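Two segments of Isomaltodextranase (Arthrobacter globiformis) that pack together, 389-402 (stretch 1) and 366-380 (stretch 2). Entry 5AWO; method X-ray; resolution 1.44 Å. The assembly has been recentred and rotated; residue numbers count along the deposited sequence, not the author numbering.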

# COMPACT_ATOMS: atom_id res chain seq x y z
N GLY A 389 14.46 10.37 13.98
CA GLY A 389 15.60 9.47 14.07
C GLY A 389 15.27 8.00 14.14
O GLY A 389 16.16 7.16 14.03
N SER A 390 13.99 7.66 14.32
CA SER A 390 13.63 6.28 14.64
C SER A 390 13.69 5.35 13.45
O SER A 390 13.67 4.13 13.62
CB SER A 390 12.24 6.22 15.23
OG SER A 390 11.25 6.50 14.24
N ARG A 391 13.74 5.91 12.23
CA ARG A 391 13.78 5.13 11.00
C ARG A 391 14.62 5.90 9.99
O ARG A 391 14.69 7.12 10.04
CB ARG A 391 12.36 4.87 10.44
CG ARG A 391 11.40 4.25 11.44
CD ARG A 391 9.98 4.22 10.92
NE ARG A 391 9.05 3.91 12.00
CZ ARG A 391 7.74 3.87 11.90
NH1 ARG A 391 7.14 4.18 10.76
NH2 ARG A 391 7.00 3.53 12.96
N ASP A 392 15.28 5.15 9.09
CA ASP A 392 16.20 5.76 8.11
C ASP A 392 15.51 5.86 6.76
O ASP A 392 15.32 4.88 6.07
CB ASP A 392 17.45 4.90 8.01
CG ASP A 392 18.58 5.60 7.31
OD1 ASP A 392 18.31 6.48 6.45
OD2 ASP A 392 19.76 5.26 7.59
N THR A 393 15.19 7.10 6.36
CA THR A 393 14.53 7.35 5.08
C THR A 393 15.38 6.95 3.87
O THR A 393 14.83 6.80 2.79
CB THR A 393 14.13 8.83 4.88
OG1 THR A 393 15.31 9.66 4.79
CG2 THR A 393 13.23 9.33 5.98
N GLU A 394 16.70 6.77 4.05
CA GLU A 394 17.63 6.61 2.95
C GLU A 394 18.14 5.19 2.73
O GLU A 394 18.92 4.96 1.83
CB GLU A 394 18.79 7.57 3.13
CG GLU A 394 18.39 9.03 3.02
CD GLU A 394 19.56 9.93 3.28
OE1 GLU A 394 20.12 9.91 4.41
OE2 GLU A 394 19.94 10.68 2.35
N ARG A 395 17.73 4.24 3.57
CA ARG A 395 18.14 2.85 3.41
C ARG A 395 16.93 1.95 3.62
O ARG A 395 16.33 1.95 4.72
CB ARG A 395 19.25 2.49 4.41
CG ARG A 395 20.52 3.28 4.16
CD ARG A 395 21.67 2.84 5.06
NE ARG A 395 21.40 3.28 6.43
CZ ARG A 395 21.92 2.75 7.53
NH1 ARG A 395 22.77 1.73 7.49
NH2 ARG A 395 21.59 3.28 8.70
N TRP A 396 16.61 1.18 2.60
CA TRP A 396 15.38 0.36 2.54
C TRP A 396 15.71 -1.08 2.19
O TRP A 396 16.62 -1.34 1.41
CB TRP A 396 14.45 0.91 1.45
CG TRP A 396 13.75 2.17 1.86
CD1 TRP A 396 14.28 3.42 1.98
CD2 TRP A 396 12.39 2.26 2.26
NE1 TRP A 396 13.33 4.29 2.43
CE2 TRP A 396 12.16 3.60 2.63
CE3 TRP A 396 11.35 1.34 2.36
CZ2 TRP A 396 10.91 4.04 3.08
CZ3 TRP A 396 10.12 1.78 2.80
CH2 TRP A 396 9.91 3.11 3.16
N ALA A 397 14.97 -2.01 2.79
CA ALA A 397 15.09 -3.42 2.39
C ALA A 397 13.77 -4.13 2.60
O ALA A 397 13.01 -3.80 3.51
CB ALA A 397 16.17 -4.14 3.19
N GLY A 398 13.50 -5.08 1.71
CA GLY A 398 12.38 -5.96 1.89
C GLY A 398 12.70 -7.33 1.33
O GLY A 398 13.56 -7.48 0.47
N GLN A 399 11.95 -8.33 1.82
CA GLN A 399 12.19 -9.70 1.44
C GLN A 399 11.11 -10.21 0.56
O GLN A 399 9.92 -9.93 0.79
CB GLN A 399 12.27 -10.58 2.69
CG GLN A 399 12.79 -11.97 2.41
CD GLN A 399 13.18 -12.70 3.69
OE1 GLN A 399 12.70 -12.40 4.81
NE2 GLN A 399 14.11 -13.65 3.54
N LEU A 400 11.49 -10.96 -0.46
CA LEU A 400 10.57 -11.60 -1.35
C LEU A 400 10.17 -12.98 -0.80
O LEU A 400 10.91 -13.56 0.00
CB LEU A 400 11.17 -11.74 -2.75
CG LEU A 400 11.46 -10.50 -3.62
CD1 LEU A 400 10.22 -9.63 -3.68
CD2 LEU A 400 12.63 -9.69 -3.14
N PRO A 401 9.05 -13.50 -1.30
CA PRO A 401 8.60 -14.83 -0.83
C PRO A 401 9.63 -15.93 -0.99
O PRO A 401 9.70 -16.81 -0.11
CB PRO A 401 7.35 -15.06 -1.66
CG PRO A 401 6.80 -13.68 -1.91
CD PRO A 401 8.05 -12.87 -2.18
N ASP A 402 10.46 -15.88 -2.03
CA ASP A 402 11.51 -16.91 -2.21
C ASP A 402 12.74 -16.73 -1.32
O ASP A 402 13.73 -17.48 -1.44
CB ASP A 402 11.90 -17.05 -3.69
CG ASP A 402 12.70 -15.87 -4.23
OD1 ASP A 402 13.05 -14.97 -3.46
OD2 ASP A 402 12.98 -15.89 -5.44
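Stretch 2 366-380: QLNADGLVGKPLYRS

Stretch 2 leaves a helix at Gly371, whose positive phi (90°) closes a Schellman motif and suits glycine, since a CB would jam against the preceding carbonyl. It then runs as an extended strand, 375-378, antiparallel in register to stretch 1, although the axes of 375-378 and 395-399 cross at 114° with a closest approach of 4.6 Å. Lys375 N to Ala397 O (2.9 Å) and Ala397 N to Lys375 O (3.0 Å) form a reciprocal pair of hydrogen bonds. Leu377 then serves both arms of stretch 1, its N bonding Arg395 O (2.9 Å) and its O accepting from Asp392 N (2.9 Å), across the type I turn 392-395.

Proline fits at 376, a non-hydrogen-bonded position where no NH is missed; its CD lies 3.8 Å from the centroid of the six-membered ring of Trp396 (chi1 m, chi2 74°), over the face. On the same sheet face Tyr378 (m) receives Arg391 CD over its ring, 3.9 Å from the centroid. On the other face Leu377 (t, p) lays CD2 3.4 Å from NH2 of Arg395, whose m, t, m chain brings NE 2.8 Å from Asp392 OD2 in a salt bridge.

At Gly398 a CB would clash with Val373 O and Leu372 CD1. Beyond it, Leu400 (m, m) places CD1 3.6 Å from Asp370 CB and 3.9 Å from Leu372 CB.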

# COMPACT_ATOMS: atom_id res chain seq x y z
N GLN A 366 10.94 -6.45 -11.87
CA GLN A 366 10.79 -7.78 -11.33
C GLN A 366 10.62 -7.73 -9.83
O GLN A 366 9.90 -8.56 -9.27
CB GLN A 366 11.96 -8.66 -11.73
CG GLN A 366 11.70 -10.14 -11.48
CD GLN A 366 10.64 -10.69 -12.40
OE1 GLN A 366 10.68 -10.46 -13.60
NE2 GLN A 366 9.64 -11.38 -11.84
N LEU A 367 11.24 -6.76 -9.14
CA LEU A 367 11.03 -6.61 -7.69
C LEU A 367 9.55 -6.35 -7.37
O LEU A 367 8.96 -6.94 -6.47
CB LEU A 367 11.88 -5.48 -7.12
CG LEU A 367 13.39 -5.72 -7.06
CD1 LEU A 367 14.13 -4.46 -6.66
CD2 LEU A 367 13.77 -6.85 -6.11
N ASN A 368 8.95 -5.47 -8.15
CA ASN A 368 7.51 -5.21 -8.03
C ASN A 368 6.65 -6.43 -8.35
O ASN A 368 5.75 -6.77 -7.59
CB ASN A 368 7.11 -3.98 -8.85
CG ASN A 368 5.60 -3.89 -9.08
OD1 ASN A 368 5.08 -4.54 -9.97
ND2 ASN A 368 4.90 -3.08 -8.29
N ALA A 369 6.98 -7.13 -9.44
CA ALA A 369 6.23 -8.35 -9.79
C ALA A 369 6.33 -9.40 -8.70
O ALA A 369 5.33 -10.10 -8.42
CB ALA A 369 6.74 -8.96 -11.10
N ASP A 370 7.52 -9.53 -8.11
CA ASP A 370 7.74 -10.55 -7.07
C ASP A 370 7.12 -10.16 -5.73
O ASP A 370 7.04 -10.98 -4.79
CB ASP A 370 9.23 -10.90 -6.91
CG ASP A 370 9.84 -11.56 -8.17
OD1 ASP A 370 9.07 -11.97 -9.07
OD2 ASP A 370 11.09 -11.61 -8.24
N GLY A 371 6.66 -8.92 -5.58
CA GLY A 371 5.96 -8.47 -4.37
C GLY A 371 6.85 -7.90 -3.29
O GLY A 371 6.62 -8.12 -2.10
N LEU A 372 7.89 -7.15 -3.70
CA LEU A 372 8.70 -6.46 -2.75
C LEU A 372 7.91 -5.36 -2.05
O LEU A 372 7.33 -4.48 -2.69
CB LEU A 372 9.91 -5.80 -3.43
CG LEU A 372 10.78 -4.95 -2.51
CD1 LEU A 372 11.47 -5.81 -1.45
CD2 LEU A 372 11.79 -4.16 -3.33
N VAL A 373 7.93 -5.42 -0.72
CA VAL A 373 7.45 -4.33 0.13
C VAL A 373 8.55 -4.07 1.16
O VAL A 373 8.69 -4.83 2.13
CB VAL A 373 6.11 -4.68 0.84
CG1 VAL A 373 5.64 -3.53 1.72
CG2 VAL A 373 5.06 -5.07 -0.17
N GLY A 374 9.36 -3.03 0.94
CA GLY A 374 10.46 -2.71 1.83
C GLY A 374 10.01 -1.94 3.05
O GLY A 374 8.90 -1.36 3.06
N LYS A 375 10.86 -2.00 4.07
CA LYS A 375 10.81 -1.09 5.19
C LYS A 375 12.08 -0.27 5.21
O LYS A 375 13.13 -0.74 4.78
CB LYS A 375 10.64 -1.84 6.53
CG LYS A 375 9.18 -2.13 6.87
CD LYS A 375 9.00 -2.96 8.15
CE LYS A 375 7.57 -2.96 8.69
NZ LYS A 375 6.61 -3.59 7.78
N PRO A 376 11.99 0.97 5.72
CA PRO A 376 13.21 1.71 6.03
C PRO A 376 13.96 0.97 7.12
O PRO A 376 13.31 0.21 7.88
CB PRO A 376 12.68 3.05 6.56
CG PRO A 376 11.39 2.65 7.23
CD PRO A 376 10.82 1.56 6.36
N LEU A 377 15.26 1.16 7.25
CA LEU A 377 15.94 0.55 8.39
C LEU A 377 15.41 1.16 9.69
O LEU A 377 15.51 2.35 9.91
CB LEU A 377 17.44 0.76 8.29
CG LEU A 377 18.30 0.02 9.31
CD1 LEU A 377 18.17 -1.49 9.15
CD2 LEU A 377 19.74 0.47 9.17
N TYR A 378 14.84 0.34 10.56
CA TYR A 378 14.39 0.82 11.87
C TYR A 378 15.58 1.03 12.80
O TYR A 378 16.48 0.17 12.82
CB TYR A 378 13.35 -0.13 12.49
CG TYR A 378 11.94 0.16 12.00
CD1 TYR A 378 11.63 0.14 10.64
CD2 TYR A 378 10.93 0.53 12.88
CE1 TYR A 378 10.34 0.40 10.19
CE2 TYR A 378 9.65 0.82 12.43
CZ TYR A 378 9.37 0.77 11.07
OH TYR A 378 8.09 1.06 10.64
N ARG A 379 15.57 2.16 13.48
CA ARG A 379 16.64 2.60 14.39
C ARG A 379 16.14 2.63 15.84
O ARG A 379 16.95 2.54 16.78
CB ARG A 379 17.22 3.94 13.92
CG ARG A 379 17.78 3.84 12.50
CD ARG A 379 18.58 5.04 12.03
NE ARG A 379 17.75 6.21 11.73
CZ ARG A 379 18.16 7.28 11.06
NH1 ARG A 379 19.40 7.35 10.57
NH2 ARG A 379 17.31 8.28 10.84
N SER A 380 14.83 2.75 16.05
CA SER A 380 14.25 2.65 17.39
C SER A 380 12.77 2.33 17.27
O SER A 380 12.22 2.26 16.16
CB SER A 380 14.47 3.92 18.18
OG SER A 380 13.50 4.91 17.87
O HOH W 1 11.75 -13.50 -6.20
O HOH W 2 8.64 -7.54 0.99
O HOH W 3 9.97 3.28 14.77